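Local atomic coordinates of HP0958 (Helicobacter pylori, PDB entry 3NA7), a protein that probably acts in flagellar biogenesis as an export chaperone and post-transcriptional regulator, combining a kinked antiparallel coiled-coil hairpin with a zinc-ribbon domain. Residues Q127-L130 with K131-L135. Sequence-based numbering, arbitrary orientation.
Sequences QEDL and KKEML
E128 and K131 pair three residues apart on helix 91-171, one arm of the antiparallel coiled-coil hairpin. Both are long, oppositely charged chains on the exposed flank, able to span that spacing and satisfy each other: K131 NZ lies 2.8 Å from E128 OE1, meeting it on the syn side, 22° out of the carboxylate plane. E128 bends at chi2, while K131 sends CG away from its own amide nitrogen (chi1 -168°) and turns at chi3, which lays the two chains side by side. Along the backbone, the carbonyls of Q127, E128, D129 and L130 each accept the amide four residues on; the straightest bond, K132 N to E128 O, reaches 171° at the hydrogen. D129 and E133 stand one turn apart, OD1 and OE2 4.3 Å from each other, a like-charge proximity probably eased by the salt bridge from E133 OE1 to K44. Facing helix 24-85, L130 is buried in a hydrophobic seam against I48 and L51, and the slender, unbranched M134 lies over N45 and I48 at its partly exposed edge. Q127 borders that seam with an amide that can give and accept: OE1 takes K55, NE2 serves I48 O and E52. L130 also brings CD2 within 3.9 Å of E133 OE1, and its carbonyl O receives M134 N at 2.8 Å.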
ATOM      1  N   GLN A 127     -18.768   4.101 -12.941  1.00 37.00           N
ATOM      2  CA  GLN A 127     -18.383   5.373 -12.348  1.00 39.52           C
ATOM      3  C   GLN A 127     -19.404   5.867 -11.302  1.00 39.82           C
ATOM      4  O   GLN A 127     -18.999   6.354 -10.230  1.00 38.99           O
ATOM      5  CB  GLN A 127     -18.186   6.434 -13.418  1.00 37.01           C
ATOM      6  CG  GLN A 127     -16.945   6.223 -14.283  1.00 38.13           C
ATOM      7  CD  GLN A 127     -16.824   7.293 -15.336  1.00 36.33           C
ATOM      8  OE1 GLN A 127     -17.812   7.643 -15.987  1.00 37.76           O
ATOM      9  NE2 GLN A 127     -15.635   7.889 -15.459  1.00 38.37           N
ATOM     10  N   GLU A 128     -20.699   5.776 -11.625  1.00 41.68           N
ATOM     11  CA  GLU A 128     -21.776   6.197 -10.693  1.00 45.45           C
ATOM     12  C   GLU A 128     -21.744   5.334  -9.430  1.00 46.19           C
ATOM     13  O   GLU A 128     -21.804   5.860  -8.323  1.00 46.23           O
ATOM     14  CB  GLU A 128     -23.171   6.175 -11.329  1.00 47.73           C
ATOM     15  CG  GLU A 128     -23.341   7.061 -12.591  1.00 50.40           C
ATOM     16  CD  GLU A 128     -23.368   8.574 -12.308  1.00 55.68           C
ATOM     17  OE1 GLU A 128     -23.441   9.005 -11.121  1.00 48.16           O
ATOM     18  OE2 GLU A 128     -23.336   9.331 -13.303  1.00 58.64           O
ATOM     19  N   ASP A 129     -21.600   4.021  -9.603  1.00 45.70           N
ATOM     20  CA  ASP A 129     -21.345   3.108  -8.478  1.00 47.13           C
ATOM     21  C   ASP A 129     -20.225   3.543  -7.547  1.00 44.24           C
ATOM     22  O   ASP A 129     -20.437   3.727  -6.351  1.00 45.38           O
ATOM     23  CB  ASP A 129     -20.958   1.736  -8.997  1.00 47.67           C
ATOM     24  CG  ASP A 129     -22.033   0.736  -8.824  1.00 56.01           C
ATOM     25  OD1 ASP A 129     -22.286   0.360  -7.641  1.00 62.12           O
ATOM     26  OD2 ASP A 129     -22.587   0.307  -9.873  1.00 53.85           O
ATOM     27  N   LEU A 130     -19.026   3.642  -8.105  1.00 41.05           N
ATOM     28  CA  LEU A 130     -17.848   4.057  -7.379  1.00 41.40           C
ATOM     29  C   LEU A 130     -18.074   5.387  -6.621  1.00 41.26           C
ATOM     30  O   LEU A 130     -17.603   5.560  -5.501  1.00 40.76           O
ATOM     31  CB  LEU A 130     -16.664   4.209  -8.350  1.00 40.86           C
ATOM     32  CG  LEU A 130     -16.123   2.910  -8.983  1.00 41.31           C
ATOM     33  CD1 LEU A 130     -15.207   3.243 -10.202  1.00 38.95           C
ATOM     34  CD2 LEU A 130     -15.414   2.026  -7.943  1.00 36.59           C
ATOM     35  N   LYS A 131     -18.781   6.310  -7.260  1.00 40.89           N
ATOM     36  CA  LYS A 131     -19.050   7.634  -6.698  1.00 42.12           C
ATOM     37  C   LYS A 131     -19.907   7.467  -5.449  1.00 42.17           C
ATOM     38  O   LYS A 131     -19.590   8.000  -4.417  1.00 43.04           O
ATOM     39  CB  LYS A 131     -19.734   8.523  -7.758  1.00 40.99           C
ATOM     40  CG  LYS A 131     -19.821   9.995  -7.439  1.00 43.28           C
ATOM     41  CD  LYS A 131     -20.406  10.792  -8.631  1.00 44.06           C
ATOM     42  CE  LYS A 131     -21.849  10.414  -8.859  1.00 40.79           C
ATOM     43  NZ  LYS A 131     -22.531  11.314  -9.798  1.00 45.80           N
ATOM     44  N   LYS A 132     -20.969   6.678  -5.528  1.00 44.41           N
ATOM     45  CA  LYS A 132     -21.712   6.341  -4.321  1.00 48.42           C
ATOM     46  C   LYS A 132     -20.858   5.670  -3.231  1.00 45.52           C
ATOM     47  O   LYS A 132     -20.996   5.972  -2.055  1.00 48.79           O
ATOM     48  CB  LYS A 132     -22.940   5.497  -4.661  1.00 50.76           C
ATOM     49  CG  LYS A 132     -24.045   6.302  -5.320  1.00 58.63           C
ATOM     50  CD  LYS A 132     -25.381   5.561  -5.273  1.00 66.74           C
ATOM     51  CE  LYS A 132     -26.261   5.945  -6.455  1.00 70.01           C
ATOM     52  NZ  LYS A 132     -27.649   5.435  -6.293  1.00 73.76           N
ATOM     53  N   GLU A 133     -19.976   4.763  -3.611  1.00 43.54           N
ATOM     54  CA  GLU A 133     -19.131   4.119  -2.610  1.00 43.35           C
ATOM     55  C   GLU A 133     -18.192   5.124  -1.951  1.00 40.98           C
ATOM     56  O   GLU A 133     -18.029   5.105  -0.723  1.00 39.81           O
ATOM     57  CB  GLU A 133     -18.368   2.934  -3.196  1.00 42.89           C
ATOM     58  CG  GLU A 133     -19.266   1.720  -3.373  1.00 45.29           C
ATOM     59  CD  GLU A 133     -18.710   0.698  -4.365  1.00 47.11           C
ATOM     60  OE1 GLU A 133     -17.622   0.921  -4.915  1.00 44.11           O
ATOM     61  OE2 GLU A 133     -19.371  -0.342  -4.579  1.00 56.18           O
ATOM     62  N   MET A 134     -17.631   6.027  -2.753  1.00 37.79           N
ATOM     63  CA  MET A 134     -16.773   7.067  -2.217  1.00 39.71           C
ATOM     64  C   MET A 134     -17.429   7.917  -1.129  1.00 42.06           C
ATOM     65  O   MET A 134     -16.766   8.280  -0.143  1.00 40.70           O
ATOM     66  CB  MET A 134     -16.305   7.991  -3.319  1.00 40.59           C
ATOM     67  CG  MET A 134     -15.221   7.404  -4.171  1.00 38.78           C
ATOM     68  SD  MET A 134     -14.678   8.585  -5.400  1.00 42.18           S
ATOM     69  CE  MET A 134     -13.933   9.865  -4.434  1.00 40.46           C
ATOM     70  N   LEU A 135     -18.713   8.238  -1.333  1.00 42.12           N
ATOM     71  CA  LEU A 135     -19.496   8.994  -0.355  1.00 43.64           C
ATOM     72  C   LEU A 135     -19.753   8.202   0.924  1.00 42.53           C
ATOM     73  O   LEU A 135     -19.714   8.800   2.012  1.00 42.50           O
ATOM     74  CB  LEU A 135     -20.830   9.480  -0.952  1.00 43.96           C
ATOM     75  CG  LEU A 135     -20.914  10.688  -1.903  1.00 49.43           C
ATOM     76  CD1 LEU A 135     -22.279  10.695  -2.647  1.00 45.37           C
ATOM     77  CD2 LEU A 135     -20.672  12.074  -1.225  1.00 46.10           C
TER